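Local atomic coordinates of uncharacterized protein (PDB entry 5TGF), a protein that is probably a hydrolase of the serine beta-lactamase-related family and can bind calcium. Residues Gln283-Ser286 with Ala292-Trp295; Asp93-Ile98 with Ser108-Tyr113. All coordinates share one frame; numbering follows the deposited sequence.

Interaction 1: residues Gln283-Ser286 with Ala292-Trp295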
ATOM      1  N   GLN A 283      11.739  -8.476   0.218  1.00 13.63           N
ATOM      2  CA  GLN A 283      10.888  -7.887  -0.840  1.00 13.30           C
ATOM      3  C   GLN A 283       9.548  -7.477  -0.239  1.00 14.76           C
ATOM      4  O   GLN A 283       8.871  -8.283   0.421  1.00 16.37           O
ATOM      5  CB  GLN A 283      10.697  -8.847  -2.005  1.00 13.23           C
ATOM      6  CG  GLN A 283      10.059  -8.171  -3.229  1.00 14.24           C
ATOM      7  CD  GLN A 283      10.150  -9.007  -4.496  1.00 13.66           C
ATOM      8  OE1 GLN A 283      11.160  -8.969  -5.185  1.00 15.77           O
ATOM      9  NE2 GLN A 283       9.089  -9.762  -4.806  1.00 14.58           N
ATOM     10  N   ILE A 284       9.221  -6.212  -0.415  1.00 15.09           N
ATOM     11  CA  ILE A 284       8.013  -5.602   0.111  1.00 14.24           C
ATOM     12  C   ILE A 284       7.266  -4.888  -1.059  1.00 14.54           C
ATOM     13  O   ILE A 284       7.877  -4.329  -1.990  1.00 12.16           O
ATOM     14  CB  ILE A 284       8.399  -4.571   1.195  1.00 18.25           C
ATOM     15  CG1 ILE A 284       9.004  -5.285   2.426  1.00 21.29           C
ATOM     16  CG2 ILE A 284       7.196  -3.742   1.645  1.00 18.63           C
ATOM     17  CD1 ILE A 284       9.930  -4.395   3.194  1.00 30.62           C
ATOM     18  N   SER A 285       5.936  -4.926  -1.009  1.00 12.84           N
ATOM     19  CA  SER A 285       5.115  -4.350  -2.059  1.00 12.70           C
ATOM     20  C   SER A 285       3.771  -3.889  -1.540  1.00 13.09           C
ATOM     21  O   SER A 285       3.384  -4.175  -0.392  1.00 13.29           O
ATOM     22  CB  SER A 285       4.879  -5.396  -3.135  1.00 13.47           C
ATOM     23  OG  SER A 285       3.898  -6.305  -2.644  1.00 15.18           O
ATOM     24  N   SER A 286       3.051  -3.151  -2.396  1.00 14.06           N
ATOM     25  CA  SER A 286       1.652  -2.773  -2.140  1.00 12.56           C
ATOM     26  C   SER A 286       0.830  -2.775  -3.466  1.00 12.39           C
ATOM     27  O   SER A 286       0.468  -1.717  -3.986  1.00 13.52           O
ATOM     28  CB  SER A 286       1.591  -1.419  -1.450  1.00 12.65           C
ATOM     29  OG  SER A 286       0.319  -1.202  -0.820  1.00 12.57           O
ATOM     30  N   ALA A 292      -1.380  -1.522 -10.607  1.00 10.85           N
ATOM     31  CA  ALA A 292      -0.287  -0.766 -10.014  1.00 11.41           C
ATOM     32  C   ALA A 292       0.532  -1.698  -9.096  1.00 12.33           C
ATOM     33  O   ALA A 292      -0.041  -2.415  -8.244  1.00 14.11           O
ATOM     34  CB  ALA A 292      -0.819   0.419  -9.214  1.00 11.41           C
ATOM     35  N   TYR A 293       1.839  -1.700  -9.277  1.00 10.01           N
ATOM     36  CA  TYR A 293       2.737  -2.588  -8.518  1.00 10.69           C
ATOM     37  C   TYR A 293       4.016  -1.836  -8.149  1.00 11.81           C
ATOM     38  O   TYR A 293       4.944  -1.730  -8.981  1.00 11.49           O
ATOM     39  CB  TYR A 293       3.092  -3.798  -9.336  1.00 11.55           C
ATOM     40  CG  TYR A 293       3.945  -4.798  -8.569  1.00 12.12           C
ATOM     41  CD1 TYR A 293       3.396  -5.582  -7.549  1.00 12.96           C
ATOM     42  CD2 TYR A 293       5.256  -5.018  -8.917  1.00 12.93           C
ATOM     43  CE1 TYR A 293       4.177  -6.500  -6.856  1.00 13.47           C
ATOM     44  CE2 TYR A 293       6.039  -5.923  -8.242  1.00 12.40           C
ATOM     45  CZ  TYR A 293       5.492  -6.673  -7.215  1.00 12.37           C
ATOM     46  OH  TYR A 293       6.316  -7.563  -6.537  1.00 13.40           O
ATOM     47  N   PRO A 294       4.081  -1.350  -6.918  1.00 10.83           N
ATOM     48  CA  PRO A 294       5.297  -0.844  -6.362  1.00 12.47           C
ATOM     49  C   PRO A 294       6.038  -1.891  -5.529  1.00 12.64           C
ATOM     50  O   PRO A 294       5.414  -2.637  -4.765  1.00 11.80           O
ATOM     51  CB  PRO A 294       4.797   0.295  -5.485  1.00 12.25           C
ATOM     52  CG  PRO A 294       3.465  -0.203  -4.965  1.00 11.86           C
ATOM     53  CD  PRO A 294       2.951  -1.186  -5.978  1.00 12.17           C
ATOM     54  N   TRP A 295       7.361  -1.923  -5.619  1.00 12.26           N
ATOM     55  CA  TRP A 295       8.113  -2.835  -4.775  1.00 12.73           C
ATOM     56  C   TRP A 295       9.504  -2.362  -4.441  1.00 12.99           C
ATOM     57  O   TRP A 295      10.101  -1.535  -5.167  1.00 13.34           O
ATOM     58  CB  TRP A 295       8.174  -4.213  -5.411  1.00 12.61           C
ATOM     59  CG  TRP A 295       9.248  -4.394  -6.436  1.00 13.37           C
ATOM     60  CD1 TRP A 295      10.409  -5.098  -6.275  1.00 15.12           C
ATOM     61  CD2 TRP A 295       9.223  -3.975  -7.808  1.00 13.51           C
ATOM     62  NE1 TRP A 295      11.154  -5.051  -7.438  1.00 14.68           N
ATOM     63  CE2 TRP A 295      10.425  -4.432  -8.411  1.00 14.89           C
ATOM     64  CE3 TRP A 295       8.299  -3.269  -8.597  1.00 15.79           C
ATOM     65  CZ2 TRP A 295      10.757  -4.160  -9.759  1.00 14.01           C
ATOM     66  CZ3 TRP A 295       8.622  -2.994  -9.936  1.00 14.03           C
ATOM     67  CH2 TRP A 295       9.831  -3.472 -10.508  1.00 15.64           C
TER
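Ser285 and Trp295 pair across an antiparallel hairpin in the six-stranded sheet, where strand 281-285 turns back into strand 293-297. They form a non-hydrogen-bonded pair, with CA atoms 4.3 Å apart. Backbone C-H groups bridge the strands: Trp295 CA lies 3.2 Å from Ile284 O, and Ser285 CA approaches Pro294 O equally closely. Just beyond, Ser286 N donates a weak 3.4 Å hydrogen bond to Pro294 O. The Pro294 ring packs alongside the Ser286 carbonyl, CD being 3.2 Å from Ser286 O. Tyr293 swings its ring back over the neighbouring strand, its CG trans to the main-chain nitrogen (chi1 -176°), and CE1 meets Ser285 CB obliquely at 3.9 Å. The Gln283 amide stands nearly perpendicular to this phenol, its plane turned 85° from the ring. Glu272 ties these polar ends together: OE1 bonds to Gln283 NE2 and Tyr293 OH, and OE2 to Ser285 OG, while Gln283 OE1 bonds to Asn297 ND2. Tyr293 OH is also hydrogen-bonded to Ser330 OG, so the phenol oxygen has two protein partners. Helix 328-337 covers the face bearing Gln283, Tyr293 and Trp295. Ile284 and Ser286 instead touch helix 60-74, Ser286 OG bonding to Ser58 O at the probable SxxK motif, and strand 302-307 flanks 293-297.

Interaction 2: residues Asp93-Ile98 with Ser108-Tyr113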
ATOM      1  N   ASP A  93     -17.435  -0.283  23.315  1.00 24.86           N
ATOM      2  CA  ASP A  93     -17.483  -1.172  22.161  1.00 26.60           C
ATOM      3  C   ASP A  93     -16.228  -2.045  22.231  1.00 25.51           C
ATOM      4  O   ASP A  93     -15.160  -1.597  22.654  1.00 25.58           O
ATOM      5  CB  ASP A  93     -17.511  -0.303  20.887  1.00 27.90           C
ATOM      6  CG  ASP A  93     -17.972  -1.062  19.651  1.00 34.24           C
ATOM      7  OD1 ASP A  93     -17.134  -1.779  19.051  1.00 32.17           O
ATOM      8  OD2 ASP A  93     -19.159  -0.939  19.275  1.00 33.09           O
ATOM      9  N   ALA A  94     -16.351  -3.311  21.882  1.00 27.88           N
ATOM     10  CA  ALA A  94     -15.173  -4.182  21.809  1.00 29.14           C
ATOM     11  C   ALA A  94     -14.096  -3.673  20.831  1.00 27.66           C
ATOM     12  O   ALA A  94     -12.919  -3.978  20.995  1.00 24.69           O
ATOM     13  CB  ALA A  94     -15.599  -5.590  21.430  1.00 33.96           C
ATOM     14  N   LYS A  95     -14.504  -2.905  19.819  1.00 26.55           N
ATOM     15  CA  LYS A  95     -13.562  -2.333  18.865  1.00 23.03           C
ATOM     16  C   LYS A  95     -12.641  -1.301  19.493  1.00 23.90           C
ATOM     17  O   LYS A  95     -11.624  -0.967  18.895  1.00 23.08           O
ATOM     18  CB  LYS A  95     -14.294  -1.651  17.700  1.00 23.83           C
ATOM     19  CG  LYS A  95     -15.064  -2.618  16.815  1.00 25.06           C
ATOM     20  CD  LYS A  95     -15.569  -1.966  15.539  1.00 23.72           C
ATOM     21  CE  LYS A  95     -16.660  -0.934  15.808  1.00 26.44           C
ATOM     22  NZ  LYS A  95     -17.918  -1.496  16.383  1.00 28.06           N
ATOM     23  N   GLY A  96     -13.043  -0.703  20.618  1.00 22.30           N
ATOM     24  CA  GLY A  96     -12.226   0.330  21.255  1.00 21.02           C
ATOM     25  C   GLY A  96     -10.832  -0.155  21.632  1.00 19.65           C
ATOM     26  O   GLY A  96      -9.898   0.648  21.739  1.00 19.94           O
ATOM     27  N   GLY A  97     -10.701  -1.462  21.853  1.00 17.09           N
ATOM     28  CA  GLY A  97      -9.427  -2.041  22.274  1.00 19.54           C
ATOM     29  C   GLY A  97      -8.494  -2.477  21.160  1.00 20.11           C
ATOM     30  O   GLY A  97      -7.362  -2.923  21.425  1.00 21.45           O
ATOM     31  N   ILE A  98      -8.956  -2.353  19.915  1.00 18.33           N
ATOM     32  CA  ILE A  98      -8.113  -2.646  18.755  1.00 17.05           C
ATOM     33  C   ILE A  98      -6.895  -1.718  18.746  1.00 16.17           C
ATOM     34  O   ILE A  98      -7.014  -0.520  19.033  1.00 15.63           O
ATOM     35  CB  ILE A  98      -8.916  -2.516  17.442  1.00 16.87           C
ATOM     36  CG1 ILE A  98     -10.048  -3.550  17.403  1.00 16.92           C
ATOM     37  CG2 ILE A  98      -8.003  -2.730  16.229  1.00 17.01           C
ATOM     38  CD1 ILE A  98     -11.075  -3.432  16.288  1.00 18.13           C
ATOM     39  N   SER A 108      -7.379  -6.647  12.565  1.00 15.64           N
ATOM     40  CA  SER A 108      -8.245  -5.993  13.550  1.00 15.51           C
ATOM     41  C   SER A 108      -9.563  -6.727  13.823  1.00 16.14           C
ATOM     42  O   SER A 108     -10.149  -6.552  14.906  1.00 16.68           O
ATOM     43  CB  SER A 108      -8.556  -4.570  13.126  1.00 15.92           C
ATOM     44  OG  SER A 108      -9.404  -4.521  11.988  1.00 15.08           O
ATOM     45  N   GLY A 109     -10.053  -7.463  12.822  1.00 14.04           N
ATOM     46  CA  GLY A 109     -11.405  -8.016  12.817  1.00 16.12           C
ATOM     47  C   GLY A 109     -12.521  -7.061  12.479  1.00 17.45           C
ATOM     48  O   GLY A 109     -13.700  -7.427  12.582  1.00 19.69           O
ATOM     49  N   VAL A 110     -12.182  -5.837  12.067  1.00 16.10           N
ATOM     50  CA  VAL A 110     -13.180  -4.916  11.548  1.00 15.23           C
ATOM     51  C   VAL A 110     -13.686  -5.443  10.189  1.00 16.36           C
ATOM     52  O   VAL A 110     -12.936  -6.031   9.413  1.00 15.71           O
ATOM     53  CB  VAL A 110     -12.616  -3.497  11.431  1.00 14.38           C
ATOM     54  CG1 VAL A 110     -13.604  -2.554  10.744  1.00 16.32           C
ATOM     55  CG2 VAL A 110     -12.245  -2.980  12.808  1.00 14.79           C
ATOM     56  N   ARG A 111     -14.976  -5.270   9.926  1.00 16.76           N
ATOM     57  CA  ARG A 111     -15.540  -5.755   8.660  1.00 16.87           C
ATOM     58  C   ARG A 111     -14.713  -5.155   7.480  1.00 15.26           C
ATOM     59  O   ARG A 111     -14.367  -3.978   7.549  1.00 14.40           O
ATOM     60  CB  ARG A 111     -16.988  -5.293   8.577  1.00 17.27           C
ATOM     61  CG  ARG A 111     -17.808  -6.000   7.537  1.00 18.09           C
ATOM     62  CD  ARG A 111     -19.145  -5.303   7.354  1.00 20.54           C
ATOM     63  NE  ARG A 111     -19.762  -5.799   6.138  1.00 24.01           N
ATOM     64  CZ  ARG A 111     -20.649  -6.779   6.093  1.00 26.20           C
ATOM     65  NH1 ARG A 111     -21.109  -7.298   7.216  1.00 28.27           N
ATOM     66  NH2 ARG A 111     -21.098  -7.218   4.922  1.00 28.65           N
ATOM     67  N   PRO A 112     -14.413  -5.937   6.429  1.00 15.99           N
ATOM     68  CA  PRO A 112     -13.632  -5.385   5.319  1.00 15.64           C
ATOM     69  C   PRO A 112     -14.203  -4.146   4.619  1.00 17.29           C
ATOM     70  O   PRO A 112     -13.452  -3.208   4.348  1.00 17.00           O
ATOM     71  CB  PRO A 112     -13.552  -6.548   4.330  1.00 17.31           C
ATOM     72  CG  PRO A 112     -13.615  -7.781   5.204  1.00 17.36           C
ATOM     73  CD  PRO A 112     -14.611  -7.388   6.271  1.00 16.97           C
ATOM     74  N   TYR A 113     -15.476  -4.204   4.246  1.00 15.12           N
ATOM     75  CA  TYR A 113     -16.156  -3.119   3.517  1.00 14.70           C
ATOM     76  C   TYR A 113     -17.572  -2.934   4.059  1.00 15.47           C
ATOM     77  O   TYR A 113     -18.087  -3.803   4.780  1.00 16.41           O
ATOM     78  CB  TYR A 113     -16.165  -3.404   2.009  1.00 14.12           C
ATOM     79  CG  TYR A 113     -14.764  -3.539   1.473  1.00 15.18           C
ATOM     80  CD1 TYR A 113     -13.951  -2.398   1.289  1.00 17.90           C
ATOM     81  CD2 TYR A 113     -14.191  -4.785   1.302  1.00 15.50           C
ATOM     82  CE1 TYR A 113     -12.641  -2.522   0.873  1.00 16.93           C
ATOM     83  CE2 TYR A 113     -12.868  -4.922   0.924  1.00 16.10           C
ATOM     84  CZ  TYR A 113     -12.085  -3.789   0.715  1.00 16.52           C
ATOM     85  OH  TYR A 113     -10.750  -3.926   0.362  1.00 15.62           O
TER
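Ile98 meets Ser108 and Val110 with no flat side chain between them; two planar groups, the Asp93 carboxylate and the Arg111 guanidinium, are bound within their own segments. Tyr113 O lies at the guanidinium edge, in its plane, taking a 2.9 Å bond from Arg111 NE. Asp93 OD1 accepts from Lys95 N through its anti lone pair, and from Lys95 NZ on the syn side, 33° out of the carboxylate plane, in a 2.8 Å salt bridge. The ammonium group also bonds to Leu133 O and Leu135 O.

Across the contact, Ile98 works with two branches. Its CG2 presses on Ser108 CB at 3.6 Å. CG1 lies anti to the carbonyl carbon (chi1 -63°) and brings CD1 up to both Ser108 O and Val110 CG2, 3.7 Å from the latter. That valine methyl also loosely approaches Lys95 CD. Leu103 touches both Ile98 and Ser108, while helix 150-163 packs against Ser108 and Val110.

An Asx turn and an ST turn shape the loops: Asp93 with Lys95 N forms the first, leading into the 3-10 segment 94-97, and Ser108 OG, accepting from Val110 N at 3.1 Å, forms the second. The Ile98 contact joins the loops before and after short helix 100-103, in the helical part of what is probably a beta-lactamase-like fold.

Overall arrangement
Interaction 2 comes first along the chain, and its segments are complete before those of interaction 1 begin. Their centres are 26 Å apart and their nearest atoms about 11 Å, so the two do not touch, although all four segments belong to the same beta-lactamase-like domain. Interaction 1 lies inside the molecule, its centre about 8 Å from that of the chain, within the six-stranded antiparallel sheet and beside helix 60-74, at whose start the probable SxxK motif lies. Interaction 2 is peripheral, its centre about 20 Å from that of the chain, among loops around helix 100-103. One contact therefore pairs strands next to the presumed catalytic region, whereas the other joins two loops in the helical part of the fold.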